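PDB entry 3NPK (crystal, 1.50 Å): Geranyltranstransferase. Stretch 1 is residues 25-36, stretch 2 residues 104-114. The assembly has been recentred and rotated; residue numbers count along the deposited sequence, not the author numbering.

Stretch 1 (25-36) PFFNEALALMLK
Stretch 2 (104-114) TTAILVGDALN

No hydrogen bond joins these two helical stretches; they meet almost entirely through hydrocarbon, and the closest approach of all is an aromatic ring edge resting against a threonine hydroxyl. Phe26 CE1 lies 3.3 Å from Thr105 OG1, with the oxygen near the plane of the ring, so that it faces the slightly positive C-H rim rather than the electron-rich face. The hydroxyl is hydrogen-bonded to a residue adjoining the stretches, and the ring edge adds a contact without being its partner.

Phe26 occupies the N-cap position, with phi/psi of -146/2°, and the helix runs from Phe27 through Lys36 with angles mostly near -62/-40°. Its first turns are held by Ala30 N to Phe26 O at 2.8 Å and Leu31 N to Phe27 O at 2.9 Å. Stretch 2 is helical throughout, with a regular i to i+4 ladder that includes Val109 N to Thr105 O at 2.8 Å and Leu113 N to Val109 O at 2.9 Å. The N-to-C directions of the helices diverge by 72° (signed crossing angle -72°), and their axes approach to 9.7 Å. The contact buries 426 Å² summed over both sides. The register is set by Leu31 and Val109, whose CA atoms are 5.7 Å apart.

Val109 (chi1 164°, t) is the hub. Its CA-to-CB bond points sideways, yet its methyls reach three residues of the first helix: Val109 CG2 is 3.8 Å from Ala30 CB, 3.9 Å from Phe27 CE1 and 4.0 Å from Leu31 N, while Val109 CG1 is 4.2 Å from Leu31 CD2. The small Ala30 side chain points toward the second helix and also packs against threonine, Ala30 CB to Thr105 CG2 being 3.7 Å. With Thr105 in the m rotamer (chi1 -62°), Thr105 CG2 also lies 3.8 Å from Phe26 CE1, the ring atom that Thr105 OG1 approaches.

Both phenylalanines leave their backbone sideways and bring their rings closer at the end. Phe26 does so with chi1 63° (p) and chi2 73°, Phe27 with chi1 -157° (t) and chi2 76°. The Phe27 ring is buried, with CE1 4.0 Å from Leu108 CB and CE2 4.5 Å from Ala112 CB. Its edge also meets backbone, Phe27 CZ lying 4.0 Å from Leu108 O. Leu108 O also accepts the helical hydrogen bond from Ala112 N, at 2.8 Å.

Farther along, leucines continue the apolar seam. Leu31 (chi1 -80°, m; chi2 164°, t) places CD2 3.8 Å from Ala112 CB and 4.3 Å from Leu113 CD2. One turn later Leu35 (-69°, m; 170°, t) points toward the partner and sets CD1 4.1 Å from Leu113 CD2. Leu113 (-71°, m; 177°, t) therefore receives both leucines through the same methyl. Packing of this kind is favoured by dispersion and by the exclusion of water. By contrast, Asn28 and Ala32 point away from the second helix, as does Ala106 from the first.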

ATOM      1  N   PRO A  25       9.771  19.674  -7.822  1.00 14.01           N
ATOM      2  CA  PRO A  25       9.204  20.975  -7.432  1.00 13.83           C
ATOM      3  C   PRO A  25       7.855  20.922  -6.713  1.00 13.70           C
ATOM      4  O   PRO A  25       7.494  21.923  -6.082  1.00 14.20           O
ATOM      5  CB  PRO A  25       9.064  21.715  -8.779  1.00 15.09           C
ATOM      6  CG  PRO A  25       8.884  20.600  -9.762  1.00 15.20           C
ATOM      7  CD  PRO A  25       9.846  19.528  -9.282  1.00 14.44           C
ATOM      8  N   PHE A  26       7.120  19.807  -6.785  1.00 11.61           N
ATOM      9  CA  PHE A  26       5.777  19.822  -6.203  1.00 11.34           C
ATOM     10  C   PHE A  26       5.287  18.533  -5.575  1.00 10.57           C
ATOM     11  O   PHE A  26       4.156  18.496  -5.093  1.00 12.10           O
ATOM     12  CB  PHE A  26       4.724  20.320  -7.218  1.00 11.64           C
ATOM     13  CG  PHE A  26       4.572  19.449  -8.443  1.00 11.42           C
ATOM     14  CD1 PHE A  26       3.951  18.204  -8.374  1.00 11.48           C
ATOM     15  CD2 PHE A  26       5.032  19.890  -9.674  1.00 13.16           C
ATOM     16  CE1 PHE A  26       3.808  17.417  -9.512  1.00 12.18           C
ATOM     17  CE2 PHE A  26       4.880  19.112 -10.809  1.00 13.57           C
ATOM     18  CZ  PHE A  26       4.285  17.873 -10.727  1.00 13.04           C
ATOM     19  N   PHE A  27       6.112  17.487  -5.544  1.00 10.86           N
ATOM     20  CA  PHE A  27       5.588  16.227  -5.033  1.00 10.66           C
ATOM     21  C   PHE A  27       5.079  16.366  -3.596  1.00 11.31           C
ATOM     22  O   PHE A  27       4.025  15.828  -3.264  1.00 11.62           O
ATOM     23  CB  PHE A  27       6.585  15.071  -5.165  1.00 11.03           C
ATOM     24  CG  PHE A  27       5.916  13.725  -5.165  1.00 11.17           C
ATOM     25  CD1 PHE A  27       5.247  13.273  -6.300  1.00 11.55           C
ATOM     26  CD2 PHE A  27       5.923  12.922  -4.032  1.00 13.11           C
ATOM     27  CE1 PHE A  27       4.598  12.039  -6.313  1.00 12.00           C
ATOM     28  CE2 PHE A  27       5.268  11.681  -4.036  1.00 12.72           C
ATOM     29  CZ  PHE A  27       4.612  11.241  -5.176  1.00 12.73           C
ATOM     30  N   ASN A  28       5.809  17.079  -2.738  1.00 11.73           N
ATOM     31  CA  ASN A  28       5.323  17.264  -1.370  1.00 12.08           C
ATOM     32  C   ASN A  28       3.995  17.999  -1.293  1.00 11.16           C
ATOM     33  O   ASN A  28       3.115  17.626  -0.521  1.00 11.39           O
ATOM     34  CB  ASN A  28       6.361  17.962  -0.488  1.00 12.79           C
ATOM     35  CG  ASN A  28       7.555  17.085  -0.192  1.00 13.83           C
ATOM     36  OD1 ASN A  28       7.456  15.858  -0.187  1.00 13.52           O
ATOM     37  ND2 ASN A  28       8.705  17.712   0.047  1.00 14.77           N
ATOM     38  N   GLU A  29       3.866  19.064  -2.072  1.00 10.87           N
ATOM     39  CA  GLU A  29       2.614  19.801  -2.114  1.00 10.76           C
ATOM     40  C   GLU A  29       1.476  18.908  -2.616  1.00 11.58           C
ATOM     41  O   GLU A  29       0.358  18.949  -2.085  1.00 12.55           O
ATOM     42  CB  GLU A  29       2.770  21.047  -2.996  1.00 13.36           C
ATOM     43  CG  GLU A  29       3.553  22.162  -2.316  1.00 15.74           C
ATOM     44  CD  GLU A  29       5.068  22.035  -2.448  1.00 19.09           C
ATOM     45  OE1 GLU A  29       5.559  21.058  -3.045  1.00 18.55           O
ATOM     46  OE2 GLU A  29       5.784  22.941  -1.945  1.00 23.02           O
ATOM     47  N   ALA A  30       1.765  18.083  -3.620  1.00 11.55           N
ATOM     48  CA  ALA A  30       0.751  17.183  -4.163  1.00 11.39           C
ATOM     49  C   ALA A  30       0.341  16.113  -3.139  1.00 11.45           C
ATOM     50  O   ALA A  30      -0.830  15.751  -3.051  1.00 14.63           O
ATOM     51  CB  ALA A  30       1.273  16.532  -5.422  1.00 11.90           C
ATOM     52  N   LEU A  31       1.307  15.617  -2.372  1.00 11.24           N
ATOM     53  CA  LEU A  31       1.024  14.671  -1.281  1.00 12.81           C
ATOM     54  C   LEU A  31       0.075  15.276  -0.256  1.00 13.01           C
ATOM     55  O   LEU A  31      -0.830  14.603   0.251  1.00 14.24           O
ATOM     56  CB  LEU A  31       2.329  14.257  -0.572  1.00 13.26           C
ATOM     57  CG  LEU A  31       3.224  13.177  -1.200  1.00 14.19           C
ATOM     58  CD1 LEU A  31       4.623  13.173  -0.587  1.00 14.98           C
ATOM     59  CD2 LEU A  31       2.575  11.785  -1.065  1.00 14.43           C
ATOM     60  N   ALA A  32       0.305  16.539   0.085  1.00 11.83           N
ATOM     61  CA  ALA A  32      -0.455  17.199   1.146  1.00 12.83           C
ATOM     62  C   ALA A  32      -1.832  17.672   0.692  1.00 12.96           C
ATOM     63  O   ALA A  32      -2.747  17.771   1.487  1.00 13.26           O
ATOM     64  CB  ALA A  32       0.338  18.385   1.694  1.00 13.77           C
ATOM     65  N   LEU A  33      -1.966  17.971  -0.593  1.00 13.65           N
ATOM     66  CA  LEU A  33      -3.104  18.739  -1.078  1.00 14.50           C
ATOM     67  C   LEU A  33      -4.455  18.147  -0.680  1.00 13.08           C
ATOM     68  O   LEU A  33      -5.303  18.839  -0.123  1.00 13.91           O
ATOM     69  CB  LEU A  33      -3.016  18.873  -2.601  1.00 17.10           C
ATOM     70  CG  LEU A  33      -3.910  19.921  -3.252  1.00 21.11           C
ATOM     71  CD1 LEU A  33      -3.510  21.315  -2.760  1.00 22.19           C
ATOM     72  CD2 LEU A  33      -3.815  19.828  -4.768  1.00 23.29           C
HETATM   73  N   MSE A  34      -4.671  16.870  -0.976  1.00 13.03           N
HETATM   74  CA  MSE A  34      -5.959  16.253  -0.684  1.00 14.73           C
HETATM   75  C   MSE A  34      -6.169  15.966   0.789  1.00 13.94           C
HETATM   76  O   MSE A  34      -7.310  15.943   1.261  1.00 15.94           O
HETATM   77  CB  MSE A  34      -6.157  14.971  -1.486  1.00 18.42           C
HETATM   78  CG  MSE A  34      -6.755  15.178  -2.841  1.00 22.62           C
HETATM   79 SE   MSE A  34      -8.491  16.154  -2.879  1.00 26.84          SE
HETATM   80  CE  MSE A  34      -8.390  16.688  -4.746  1.00 25.04           C
ATOM     81  N   LEU A  35      -5.076  15.744   1.513  1.00 12.58           N
ATOM     82  CA  LEU A  35      -5.169  15.516   2.950  1.00 13.23           C
ATOM     83  C   LEU A  35      -5.621  16.775   3.665  1.00 15.13           C
ATOM     84  O   LEU A  35      -6.411  16.717   4.611  1.00 17.65           O
ATOM     85  CB  LEU A  35      -3.821  15.053   3.498  1.00 12.85           C
ATOM     86  CG  LEU A  35      -3.386  13.655   3.050  1.00 13.18           C
ATOM     87  CD1 LEU A  35      -1.935  13.454   3.460  1.00 13.32           C
ATOM     88  CD2 LEU A  35      -4.288  12.595   3.691  1.00 13.90           C
ATOM     89  N   LYS A  36      -5.116  17.918   3.207  1.00 17.52           N
ATOM     90  CA  LYS A  36      -5.423  19.192   3.841  1.00 20.20           C
ATOM     91  C   LYS A  36      -6.733  19.803   3.380  1.00 20.45           C
ATOM     92  O   LYS A  36      -7.341  20.587   4.115  1.00 23.25           O
ATOM     93  CB  LYS A  36      -4.301  20.191   3.573  1.00 24.04           C
ATOM     94  CG  LYS A  36      -3.068  19.954   4.413  1.00 28.78           C
ATOM     95  CD  LYS A  36      -2.226  21.226   4.514  1.00 32.86           C
ATOM     96  CE  LYS A  36      -1.348  21.405   3.290  1.00 35.63           C
ATOM     97  NZ  LYS A  36      -0.769  22.778   3.201  1.00 37.14           N
ATOM     98  N   THR A 104       0.149  11.202 -13.901  1.00 10.84           N
ATOM     99  CA  THR A 104       1.274  10.517 -13.278  1.00 10.84           C
ATOM    100  C   THR A 104       1.366  10.878 -11.797  1.00 10.94           C
ATOM    101  O   THR A 104       1.501  10.005 -10.930  1.00 10.80           O
ATOM    102  CB  THR A 104       2.594  10.870 -13.972  1.00 11.97           C
ATOM    103  OG1 THR A 104       2.585  10.314 -15.295  1.00 14.05           O
ATOM    104  CG2 THR A 104       3.772  10.319 -13.164  1.00 14.04           C
ATOM    105  N   THR A 105       1.272  12.169 -11.498  1.00 11.22           N
ATOM    106  CA  THR A 105       1.344  12.624 -10.110  1.00 11.61           C
ATOM    107  C   THR A 105       0.198  12.038  -9.277  1.00 10.76           C
ATOM    108  O   THR A 105       0.403  11.587  -8.150  1.00 11.29           O
ATOM    109  CB  THR A 105       1.327  14.157 -10.046  1.00 12.36           C
ATOM    110  OG1 THR A 105       2.486  14.656 -10.730  1.00 13.47           O
ATOM    111  CG2 THR A 105       1.355  14.683  -8.598  1.00 13.03           C
ATOM    112  N   ALA A 106      -1.012  12.042  -9.828  1.00 10.65           N
ATOM    113  CA  ALA A 106      -2.157  11.496  -9.097  1.00 10.49           C
ATOM    114  C   ALA A 106      -1.933  10.004  -8.802  1.00  9.54           C
ATOM    115  O   ALA A 106      -2.167   9.526  -7.669  1.00  9.74           O
ATOM    116  CB  ALA A 106      -3.449  11.705  -9.889  1.00 11.00           C
ATOM    117  N   ILE A 107      -1.491   9.256  -9.813  1.00  8.70           N
ATOM    118  CA  ILE A 107      -1.255   7.826  -9.597  1.00  9.73           C
ATOM    119  C   ILE A 107      -0.209   7.625  -8.496  1.00  9.35           C
ATOM    120  O   ILE A 107      -0.426   6.871  -7.530  1.00  8.74           O
ATOM    121  CB  ILE A 107      -0.782   7.125 -10.874  1.00 10.33           C
ATOM    122  CG1 ILE A 107      -1.902   7.107 -11.911  1.00 11.17           C
ATOM    123  CG2 ILE A 107      -0.326   5.686 -10.548  1.00 11.41           C
ATOM    124  CD1 ILE A 107      -1.403   6.905 -13.332  1.00 12.93           C
ATOM    125  N   LEU A 108       0.923   8.311  -8.626  1.00  8.72           N
ATOM    126  CA  LEU A 108       2.032   8.114  -7.679  1.00  8.54           C
ATOM    127  C   LEU A 108       1.759   8.648  -6.269  1.00  8.89           C
ATOM    128  O   LEU A 108       2.222   8.056  -5.293  1.00  9.01           O
ATOM    129  CB  LEU A 108       3.321   8.730  -8.224  1.00 10.14           C
ATOM    130  CG  LEU A 108       3.839   8.086  -9.517  1.00 10.54           C
ATOM    131  CD1 LEU A 108       5.086   8.836 -10.024  1.00 12.79           C
ATOM    132  CD2 LEU A 108       4.109   6.582  -9.302  1.00 10.93           C
ATOM    133  N   VAL A 109       1.039   9.764  -6.154  1.00  8.58           N
ATOM    134  CA  VAL A 109       0.656  10.237  -4.831  1.00  8.37           C
ATOM    135  C   VAL A 109      -0.237   9.188  -4.151  1.00  8.74           C
ATOM    136  O   VAL A 109      -0.045   8.878  -2.973  1.00  9.28           O
ATOM    137  CB  VAL A 109      -0.051  11.616  -4.859  1.00  8.73           C
ATOM    138  CG1 VAL A 109      -0.776  11.867  -3.522  1.00  9.80           C
ATOM    139  CG2 VAL A 109       0.951  12.748  -5.141  1.00 10.01           C
ATOM    140  N   GLY A 110      -1.208   8.636  -4.877  1.00  8.58           N
ATOM    141  CA  GLY A 110      -2.028   7.585  -4.296  1.00  9.72           C
ATOM    142  C   GLY A 110      -1.176   6.390  -3.869  1.00  8.81           C
ATOM    143  O   GLY A 110      -1.355   5.846  -2.777  1.00  8.48           O
ATOM    144  N   ASP A 111      -0.244   5.981  -4.730  1.00  8.56           N
ATOM    145  CA  ASP A 111       0.646   4.855  -4.415  1.00  8.63           C
ATOM    146  C   ASP A 111       1.428   5.162  -3.139  1.00  8.07           C
ATOM    147  O   ASP A 111       1.541   4.309  -2.243  1.00  8.97           O
ATOM    148  CB  ASP A 111       1.625   4.573  -5.557  1.00  9.58           C
ATOM    149  CG  ASP A 111       0.946   3.964  -6.777  1.00  9.70           C
ATOM    150  OD1 ASP A 111      -0.229   3.561  -6.686  1.00 10.31           O
ATOM    151  OD2 ASP A 111       1.587   3.897  -7.834  1.00 11.02           O
ATOM    152  N   ALA A 112       1.975   6.378  -3.061  1.00  8.05           N
ATOM    153  CA  ALA A 112       2.714   6.807  -1.873  1.00  7.85           C
ATOM    154  C   ALA A 112       1.876   6.724  -0.607  1.00  7.85           C
ATOM    155  O   ALA A 112       2.356   6.266   0.425  1.00  8.19           O
ATOM    156  CB  ALA A 112       3.268   8.217  -2.063  1.00  8.89           C
ATOM    157  N   LEU A 113       0.629   7.192  -0.667  1.00  8.08           N
ATOM    158  CA  LEU A 113      -0.207   7.236   0.532  1.00  8.34           C
ATOM    159  C   LEU A 113      -0.617   5.827   0.982  1.00  7.83           C
ATOM    160  O   LEU A 113      -0.744   5.575   2.177  1.00  8.46           O
ATOM    161  CB  LEU A 113      -1.436   8.137   0.326  1.00  9.30           C
ATOM    162  CG  LEU A 113      -1.124   9.643   0.248  1.00 10.20           C
ATOM    163  CD1 LEU A 113      -2.418  10.440  -0.025  1.00 12.06           C
ATOM    164  CD2 LEU A 113      -0.404  10.157   1.508  1.00 12.76           C
ATOM    165  N   ASN A 114      -0.859   4.932   0.023  1.00  7.59           N
ATOM    166  CA  ASN A 114      -1.167   3.533   0.319  1.00  7.11           C
ATOM    167  C   ASN A 114      -0.009   2.961   1.145  1.00  7.92           C
ATOM    168  O   ASN A 114      -0.195   2.470   2.261  1.00  8.64           O
ATOM    169  CB  ASN A 114      -1.341   2.802  -1.025  1.00  8.08           C
ATOM    170  CG  ASN A 114      -1.814   1.356  -0.893  1.00  8.74           C
ATOM    171  OD1 ASN A 114      -1.952   0.813   0.212  1.00  9.69           O
ATOM    172  ND2 ASN A 114      -2.097   0.731  -2.046  1.00  8.73           N
TER